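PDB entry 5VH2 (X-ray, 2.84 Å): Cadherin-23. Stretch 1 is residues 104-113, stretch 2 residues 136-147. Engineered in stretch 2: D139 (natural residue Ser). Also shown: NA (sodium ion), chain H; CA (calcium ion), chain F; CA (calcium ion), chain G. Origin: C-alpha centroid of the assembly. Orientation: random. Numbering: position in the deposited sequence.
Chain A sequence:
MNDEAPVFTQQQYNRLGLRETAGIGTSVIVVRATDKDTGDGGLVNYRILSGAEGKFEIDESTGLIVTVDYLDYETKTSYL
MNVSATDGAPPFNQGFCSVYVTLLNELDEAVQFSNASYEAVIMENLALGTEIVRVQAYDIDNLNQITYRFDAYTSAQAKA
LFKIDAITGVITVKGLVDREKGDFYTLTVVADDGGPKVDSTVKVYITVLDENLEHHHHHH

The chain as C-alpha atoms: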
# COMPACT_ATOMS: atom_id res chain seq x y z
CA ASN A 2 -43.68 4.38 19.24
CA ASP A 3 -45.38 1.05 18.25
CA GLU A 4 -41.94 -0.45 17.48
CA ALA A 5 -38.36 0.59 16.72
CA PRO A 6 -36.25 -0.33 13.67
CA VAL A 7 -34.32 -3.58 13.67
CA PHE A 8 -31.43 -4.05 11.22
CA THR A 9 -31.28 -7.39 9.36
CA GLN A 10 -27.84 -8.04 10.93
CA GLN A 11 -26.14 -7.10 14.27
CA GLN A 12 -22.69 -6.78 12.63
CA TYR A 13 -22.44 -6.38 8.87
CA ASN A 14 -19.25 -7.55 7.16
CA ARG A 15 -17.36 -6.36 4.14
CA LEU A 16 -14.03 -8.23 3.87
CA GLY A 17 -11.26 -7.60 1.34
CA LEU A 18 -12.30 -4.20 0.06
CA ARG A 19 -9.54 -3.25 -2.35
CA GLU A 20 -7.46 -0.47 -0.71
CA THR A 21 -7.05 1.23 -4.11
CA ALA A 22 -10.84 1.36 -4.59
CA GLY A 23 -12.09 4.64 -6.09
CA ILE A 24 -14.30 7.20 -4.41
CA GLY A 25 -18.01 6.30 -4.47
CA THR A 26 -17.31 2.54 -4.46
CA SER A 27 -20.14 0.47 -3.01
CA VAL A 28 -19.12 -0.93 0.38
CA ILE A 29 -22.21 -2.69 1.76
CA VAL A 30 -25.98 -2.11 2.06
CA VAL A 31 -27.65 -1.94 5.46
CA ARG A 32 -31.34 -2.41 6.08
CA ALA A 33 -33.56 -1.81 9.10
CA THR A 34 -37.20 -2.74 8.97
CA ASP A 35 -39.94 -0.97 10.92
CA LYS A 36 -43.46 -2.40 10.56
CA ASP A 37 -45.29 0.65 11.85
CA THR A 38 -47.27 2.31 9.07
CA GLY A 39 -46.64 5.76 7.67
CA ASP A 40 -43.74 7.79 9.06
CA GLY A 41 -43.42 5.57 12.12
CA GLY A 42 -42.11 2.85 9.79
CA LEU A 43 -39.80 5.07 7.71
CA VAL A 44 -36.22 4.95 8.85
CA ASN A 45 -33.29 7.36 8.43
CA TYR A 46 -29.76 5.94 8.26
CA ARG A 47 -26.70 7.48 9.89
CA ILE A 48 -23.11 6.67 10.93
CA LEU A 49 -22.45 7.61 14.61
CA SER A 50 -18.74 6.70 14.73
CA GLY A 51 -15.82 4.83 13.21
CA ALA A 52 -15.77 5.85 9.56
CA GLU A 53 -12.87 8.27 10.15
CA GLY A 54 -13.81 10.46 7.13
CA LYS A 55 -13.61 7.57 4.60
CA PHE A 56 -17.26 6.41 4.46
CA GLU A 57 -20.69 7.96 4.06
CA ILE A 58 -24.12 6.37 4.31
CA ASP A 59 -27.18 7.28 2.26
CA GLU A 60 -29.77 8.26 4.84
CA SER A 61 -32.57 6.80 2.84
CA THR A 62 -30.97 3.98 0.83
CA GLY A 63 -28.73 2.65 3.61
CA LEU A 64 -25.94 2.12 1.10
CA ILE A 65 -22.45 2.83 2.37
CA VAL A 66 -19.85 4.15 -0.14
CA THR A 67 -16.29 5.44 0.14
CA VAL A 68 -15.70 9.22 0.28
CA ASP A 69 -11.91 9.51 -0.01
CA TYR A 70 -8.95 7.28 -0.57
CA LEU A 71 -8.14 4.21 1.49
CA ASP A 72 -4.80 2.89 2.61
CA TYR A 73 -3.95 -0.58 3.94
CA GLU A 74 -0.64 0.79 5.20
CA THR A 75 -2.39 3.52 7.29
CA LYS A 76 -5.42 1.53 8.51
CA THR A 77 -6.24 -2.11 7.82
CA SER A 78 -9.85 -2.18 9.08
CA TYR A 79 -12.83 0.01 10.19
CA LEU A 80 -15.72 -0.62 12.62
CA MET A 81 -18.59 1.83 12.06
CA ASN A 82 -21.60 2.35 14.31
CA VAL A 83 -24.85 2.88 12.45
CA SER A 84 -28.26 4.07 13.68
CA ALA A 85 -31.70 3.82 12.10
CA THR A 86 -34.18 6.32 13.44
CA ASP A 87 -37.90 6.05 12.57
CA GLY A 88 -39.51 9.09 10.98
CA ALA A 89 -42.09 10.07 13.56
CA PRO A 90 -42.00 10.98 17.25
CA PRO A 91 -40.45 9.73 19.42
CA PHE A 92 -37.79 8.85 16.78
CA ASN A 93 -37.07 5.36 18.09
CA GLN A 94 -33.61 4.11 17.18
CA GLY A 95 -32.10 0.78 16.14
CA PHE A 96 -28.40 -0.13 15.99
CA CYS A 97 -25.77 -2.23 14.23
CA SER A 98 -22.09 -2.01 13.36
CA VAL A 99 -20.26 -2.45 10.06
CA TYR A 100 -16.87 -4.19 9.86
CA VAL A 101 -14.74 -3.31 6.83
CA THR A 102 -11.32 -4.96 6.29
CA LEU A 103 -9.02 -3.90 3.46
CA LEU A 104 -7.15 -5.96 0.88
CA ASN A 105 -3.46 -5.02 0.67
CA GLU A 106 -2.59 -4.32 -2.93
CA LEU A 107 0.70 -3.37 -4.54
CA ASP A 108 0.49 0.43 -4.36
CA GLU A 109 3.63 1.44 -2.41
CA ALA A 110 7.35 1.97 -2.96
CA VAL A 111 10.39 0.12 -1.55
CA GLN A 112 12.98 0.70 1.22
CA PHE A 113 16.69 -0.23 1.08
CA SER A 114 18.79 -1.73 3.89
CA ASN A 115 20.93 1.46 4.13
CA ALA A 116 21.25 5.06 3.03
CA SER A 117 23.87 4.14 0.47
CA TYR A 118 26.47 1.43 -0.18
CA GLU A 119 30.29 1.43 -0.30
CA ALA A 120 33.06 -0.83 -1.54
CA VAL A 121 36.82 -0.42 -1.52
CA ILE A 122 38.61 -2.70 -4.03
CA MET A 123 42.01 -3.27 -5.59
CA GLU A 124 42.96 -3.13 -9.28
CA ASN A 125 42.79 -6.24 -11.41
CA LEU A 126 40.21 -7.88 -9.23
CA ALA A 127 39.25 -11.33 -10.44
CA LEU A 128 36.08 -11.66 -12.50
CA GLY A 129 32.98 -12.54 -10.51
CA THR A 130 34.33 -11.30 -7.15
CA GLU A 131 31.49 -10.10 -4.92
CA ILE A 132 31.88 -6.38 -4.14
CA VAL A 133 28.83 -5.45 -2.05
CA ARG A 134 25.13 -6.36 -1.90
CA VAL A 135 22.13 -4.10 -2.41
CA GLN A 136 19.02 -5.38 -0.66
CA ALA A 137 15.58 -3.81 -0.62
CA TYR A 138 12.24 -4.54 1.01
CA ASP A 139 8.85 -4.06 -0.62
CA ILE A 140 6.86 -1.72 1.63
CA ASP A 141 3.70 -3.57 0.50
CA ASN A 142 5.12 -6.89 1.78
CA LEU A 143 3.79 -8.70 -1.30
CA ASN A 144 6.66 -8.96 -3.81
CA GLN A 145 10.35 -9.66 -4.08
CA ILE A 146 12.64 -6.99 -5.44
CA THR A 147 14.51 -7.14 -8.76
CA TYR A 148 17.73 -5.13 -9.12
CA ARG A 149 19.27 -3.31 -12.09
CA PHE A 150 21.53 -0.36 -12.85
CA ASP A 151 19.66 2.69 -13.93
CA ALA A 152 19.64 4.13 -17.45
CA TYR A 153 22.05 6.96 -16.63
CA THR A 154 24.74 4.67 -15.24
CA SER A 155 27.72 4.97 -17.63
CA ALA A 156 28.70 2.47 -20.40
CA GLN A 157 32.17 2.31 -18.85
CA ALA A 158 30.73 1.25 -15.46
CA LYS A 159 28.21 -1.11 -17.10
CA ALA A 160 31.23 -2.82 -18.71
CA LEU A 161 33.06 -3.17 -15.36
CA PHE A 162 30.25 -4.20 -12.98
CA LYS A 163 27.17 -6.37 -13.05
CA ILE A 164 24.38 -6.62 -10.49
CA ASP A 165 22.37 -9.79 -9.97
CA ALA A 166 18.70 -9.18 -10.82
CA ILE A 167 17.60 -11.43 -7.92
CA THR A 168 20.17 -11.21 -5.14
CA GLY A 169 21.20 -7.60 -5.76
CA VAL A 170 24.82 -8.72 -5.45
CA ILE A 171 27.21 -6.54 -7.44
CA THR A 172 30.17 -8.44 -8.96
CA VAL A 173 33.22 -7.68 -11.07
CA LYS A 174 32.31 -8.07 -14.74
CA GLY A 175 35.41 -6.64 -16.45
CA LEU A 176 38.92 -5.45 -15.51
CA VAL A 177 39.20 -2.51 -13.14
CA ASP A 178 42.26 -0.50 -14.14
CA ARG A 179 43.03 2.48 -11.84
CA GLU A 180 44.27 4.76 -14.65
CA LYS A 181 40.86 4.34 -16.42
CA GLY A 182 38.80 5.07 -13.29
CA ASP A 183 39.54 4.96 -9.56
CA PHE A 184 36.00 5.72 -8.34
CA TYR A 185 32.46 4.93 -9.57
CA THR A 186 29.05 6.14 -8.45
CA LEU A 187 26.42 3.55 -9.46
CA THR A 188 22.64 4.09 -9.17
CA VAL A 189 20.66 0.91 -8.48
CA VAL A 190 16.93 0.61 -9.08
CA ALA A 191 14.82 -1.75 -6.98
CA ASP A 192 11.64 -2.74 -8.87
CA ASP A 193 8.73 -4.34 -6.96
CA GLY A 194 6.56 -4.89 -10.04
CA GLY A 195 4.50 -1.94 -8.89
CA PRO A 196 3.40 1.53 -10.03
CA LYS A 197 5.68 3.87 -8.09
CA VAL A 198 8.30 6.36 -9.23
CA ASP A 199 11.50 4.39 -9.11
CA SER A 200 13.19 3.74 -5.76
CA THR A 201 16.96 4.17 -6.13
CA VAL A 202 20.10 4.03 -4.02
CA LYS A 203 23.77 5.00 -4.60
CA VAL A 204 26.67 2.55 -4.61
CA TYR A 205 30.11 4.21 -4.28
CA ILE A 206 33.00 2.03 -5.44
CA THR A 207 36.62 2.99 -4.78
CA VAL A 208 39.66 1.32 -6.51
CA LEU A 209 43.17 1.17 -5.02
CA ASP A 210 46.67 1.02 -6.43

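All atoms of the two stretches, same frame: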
# COMPACT_ATOMS: atom_id res chain seq x y z
N LEU A 104 -8.02 -5.03 1.58
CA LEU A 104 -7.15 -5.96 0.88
C LEU A 104 -5.88 -5.18 0.52
O LEU A 104 -5.93 -4.20 -0.20
CB LEU A 104 -7.86 -6.49 -0.37
CG LEU A 104 -7.06 -7.17 -1.48
CD1 LEU A 104 -6.34 -8.39 -0.95
CD2 LEU A 104 -8.01 -7.58 -2.59
N ASN A 105 -4.75 -5.59 1.07
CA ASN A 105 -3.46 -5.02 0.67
C ASN A 105 -3.22 -5.28 -0.81
O ASN A 105 -3.33 -6.41 -1.28
CB ASN A 105 -2.34 -5.63 1.50
CG ASN A 105 -1.00 -4.94 1.26
OD1 ASN A 105 -0.93 -3.79 0.78
ND2 ASN A 105 0.07 -5.65 1.60
N GLU A 106 -2.97 -4.22 -1.55
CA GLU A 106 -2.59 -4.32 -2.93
C GLU A 106 -1.25 -3.64 -3.12
O GLU A 106 -0.82 -2.86 -2.26
CB GLU A 106 -3.60 -3.60 -3.81
CG GLU A 106 -5.04 -4.03 -3.64
CD GLU A 106 -5.90 -3.46 -4.76
OE1 GLU A 106 -5.84 -4.01 -5.88
OE2 GLU A 106 -6.58 -2.43 -4.53
N LEU A 107 -0.61 -3.92 -4.24
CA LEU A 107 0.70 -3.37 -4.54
C LEU A 107 0.58 -1.94 -5.03
O LEU A 107 0.48 -1.68 -6.24
CB LEU A 107 1.37 -4.25 -5.58
CG LEU A 107 2.88 -4.07 -5.75
CD1 LEU A 107 3.70 -4.69 -4.61
CD2 LEU A 107 3.27 -4.70 -7.07
N ASP A 108 0.62 -1.00 -4.09
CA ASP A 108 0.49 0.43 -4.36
C ASP A 108 1.55 1.31 -3.65
O ASP A 108 1.37 2.51 -3.52
CB ASP A 108 -0.91 0.89 -3.93
CG ASP A 108 -1.13 0.81 -2.42
OD1 ASP A 108 -0.45 0.02 -1.72
OD2 ASP A 108 -2.01 1.52 -1.91
N GLU A 109 2.64 0.70 -3.20
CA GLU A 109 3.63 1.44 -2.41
C GLU A 109 5.03 1.18 -2.94
O GLU A 109 5.23 0.25 -3.70
CB GLU A 109 3.58 1.06 -0.92
CG GLU A 109 2.26 1.28 -0.23
CD GLU A 109 1.91 2.73 -0.06
OE1 GLU A 109 0.80 3.00 0.40
OE2 GLU A 109 2.74 3.59 -0.39
N ALA A 110 5.98 1.99 -2.47
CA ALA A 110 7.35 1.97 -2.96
C ALA A 110 8.17 0.88 -2.25
O ALA A 110 7.62 -0.19 -1.92
CB ALA A 110 7.99 3.36 -2.80
N VAL A 111 9.46 1.12 -2.05
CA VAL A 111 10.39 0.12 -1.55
C VAL A 111 11.45 0.82 -0.71
O VAL A 111 11.95 1.88 -1.12
CB VAL A 111 11.13 -0.51 -2.72
CG1 VAL A 111 12.14 -1.51 -2.20
CG2 VAL A 111 10.15 -1.13 -3.70
N GLN A 112 11.84 0.21 0.41
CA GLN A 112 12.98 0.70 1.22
C GLN A 112 14.22 -0.16 1.02
O GLN A 112 14.11 -1.37 0.84
CB GLN A 112 12.65 0.66 2.71
CG GLN A 112 11.38 1.34 3.15
CD GLN A 112 11.10 1.07 4.60
OE1 GLN A 112 11.60 1.76 5.49
NE2 GLN A 112 10.29 0.04 4.86
N PHE A 113 15.40 0.46 1.13
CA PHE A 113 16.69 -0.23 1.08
C PHE A 113 17.22 -0.51 2.48
O PHE A 113 16.77 0.08 3.44
CB PHE A 113 17.73 0.63 0.33
CG PHE A 113 17.45 0.77 -1.13
CD1 PHE A 113 17.92 -0.17 -2.02
CD2 PHE A 113 16.67 1.80 -1.60
CE1 PHE A 113 17.67 -0.08 -3.38
CE2 PHE A 113 16.39 1.91 -2.96
CZ PHE A 113 16.90 0.97 -3.85
N GLN A 136 20.17 -4.63 -1.11
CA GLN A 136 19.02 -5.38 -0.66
C GLN A 136 17.93 -4.37 -0.35
O GLN A 136 18.19 -3.35 0.29
CB GLN A 136 19.35 -6.20 0.60
CG GLN A 136 20.15 -7.45 0.33
CD GLN A 136 20.58 -8.16 1.62
OE1 GLN A 136 21.73 -8.03 2.05
NE2 GLN A 136 19.65 -8.90 2.23
N ALA A 137 16.72 -4.70 -0.77
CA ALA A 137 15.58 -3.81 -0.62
C ALA A 137 14.32 -4.61 -0.28
O ALA A 137 14.24 -5.83 -0.48
CB ALA A 137 15.41 -2.97 -1.88
N TYR A 138 13.34 -3.91 0.29
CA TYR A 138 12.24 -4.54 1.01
C TYR A 138 10.93 -3.86 0.63
O TYR A 138 10.68 -2.70 1.02
CB TYR A 138 12.46 -4.45 2.51
CG TYR A 138 13.76 -5.06 2.91
CD1 TYR A 138 14.93 -4.33 2.87
CD2 TYR A 138 13.83 -6.40 3.29
CE1 TYR A 138 16.13 -4.90 3.22
CE2 TYR A 138 15.02 -6.96 3.70
CZ TYR A 138 16.17 -6.20 3.65
OH TYR A 138 17.37 -6.75 3.97
N ASP A 139 10.13 -4.57 -0.16
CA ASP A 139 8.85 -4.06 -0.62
C ASP A 139 8.02 -3.59 0.58
O ASP A 139 7.62 -4.39 1.44
CB ASP A 139 8.10 -5.17 -1.36
CG ASP A 139 6.73 -4.78 -1.79
OD1 ASP A 139 6.51 -3.57 -2.01
OD2 ASP A 139 5.89 -5.70 -1.92
N ILE A 140 7.75 -2.29 0.62
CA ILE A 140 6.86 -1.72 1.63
C ILE A 140 5.55 -2.49 1.71
O ILE A 140 5.09 -2.77 2.79
CB ILE A 140 6.59 -0.22 1.37
CG1 ILE A 140 7.86 0.61 1.66
CG2 ILE A 140 5.42 0.29 2.21
CD1 ILE A 140 7.84 2.02 1.10
N ASP A 141 4.98 -2.84 0.56
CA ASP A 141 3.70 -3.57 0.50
C ASP A 141 3.72 -4.96 1.12
O ASP A 141 2.66 -5.50 1.44
CB ASP A 141 3.21 -3.72 -0.94
CG ASP A 141 2.80 -2.41 -1.57
OD1 ASP A 141 1.69 -1.89 -1.27
OD2 ASP A 141 3.60 -1.90 -2.40
N ASN A 142 4.93 -5.54 1.23
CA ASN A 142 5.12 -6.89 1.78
C ASN A 142 4.41 -7.96 0.96
O ASN A 142 3.95 -8.97 1.49
CB ASN A 142 4.71 -6.92 3.26
CG ASN A 142 5.62 -6.07 4.12
OD1 ASN A 142 6.79 -5.90 3.79
ND2 ASN A 142 5.10 -5.54 5.22
N LEU A 143 4.35 -7.74 -0.36
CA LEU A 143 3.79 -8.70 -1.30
C LEU A 143 4.86 -9.32 -2.19
O LEU A 143 4.91 -10.54 -2.32
CB LEU A 143 2.75 -8.01 -2.17
CG LEU A 143 1.52 -7.39 -1.47
CD1 LEU A 143 0.81 -6.46 -2.41
CD2 LEU A 143 0.54 -8.46 -1.02
N ASN A 144 5.74 -8.51 -2.77
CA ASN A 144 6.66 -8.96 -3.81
C ASN A 144 8.14 -8.95 -3.43
O ASN A 144 8.60 -8.24 -2.54
CB ASN A 144 6.48 -8.09 -5.08
CG ASN A 144 5.15 -8.34 -5.78
OD1 ASN A 144 4.37 -9.18 -5.35
ND2 ASN A 144 4.90 -7.62 -6.85
N GLN A 145 8.91 -9.73 -4.16
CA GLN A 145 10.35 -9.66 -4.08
C GLN A 145 10.90 -8.64 -5.08
O GLN A 145 10.38 -8.44 -6.16
CB GLN A 145 10.99 -11.04 -4.26
CG GLN A 145 10.71 -11.97 -3.11
CD GLN A 145 11.35 -11.53 -1.81
OE1 GLN A 145 10.70 -11.61 -0.77
NE2 GLN A 145 12.62 -11.07 -1.85
N ILE A 146 12.00 -8.03 -4.68
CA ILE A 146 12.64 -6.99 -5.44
C ILE A 146 13.47 -7.59 -6.58
O ILE A 146 14.02 -8.71 -6.47
CB ILE A 146 13.57 -6.18 -4.49
CG1 ILE A 146 12.78 -5.55 -3.34
CG2 ILE A 146 14.32 -5.10 -5.24
CD1 ILE A 146 11.58 -4.73 -3.77
N THR A 147 13.54 -6.86 -7.69
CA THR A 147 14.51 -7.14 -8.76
C THR A 147 15.44 -5.93 -8.98
O THR A 147 15.00 -4.80 -9.00
CB THR A 147 13.78 -7.47 -10.06
OG1 THR A 147 13.08 -6.32 -10.50
CG2 THR A 147 12.79 -8.60 -9.85
NA NA H . 6.21 -1.70 -2.81
CA CA F . -0.50 -1.91 -0.19
CA CA G . -0.95 1.46 0.44

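The carboxylate of D141 is divided between two metals: OD1 binds the chain F calcium at 2.5 Å, while OD2 binds the sodium at 2.6 Å. Stretch 1 supplies most of the remaining ligands within this contact. N105 OD1, the carbonyl oxygen of E106 and D108 OD1 join D141 OD1 on the calcium, so the 2.9 Å between D108 OD1 and D141 OD1 is two negatively charged atoms held together by a shared cation. Around the sodium, the carbonyl oxygens of E109 and A110 meet D141 OD2; D139 OD1, from an engineered residue, lies 2.1 Å from the sodium.

The same carboxylate also organizes the loop backbone. D108 N donates to D141 OD1 at 3.1 Å and E109 N to D141 OD2 at 2.9 Å, while N105 ND2 reaches back to the carbonyl oxygen of D141 at 2.6 Å. One rule here is that a metal ligand can serve as a hydrogen-bond acceptor as well.

D141 is presented by a type I turn from D139 to N142. D139 OD2 accepts from L143 N (3.0 Å) and N144 N (2.9 Å), tying down the segment that follows.

Beyond the metals, the stretches become short antiparallel strands, 111-113 against 137-139. Q112 and Y138 form the hydrogen-bonded pair: Q112 N to Y138 O is 3.2 Å, and Y138 N to Q112 O is 2.7 Å. Within the turn, I140 N donates to A110 O at 3.3 Å, so that carbonyl serves both sodium and backbone.

V111, F113, A137 and D139 share one sheet face. There V111 CG1 packs 3.6 Å from both A137 CB and I146 CD1, and F113 CD1 lies 3.8 Å from A137 CB. At the calcium end, L107 CB meets L143 CD1 at 3.9 Å, adding an apolar contact beside the ions.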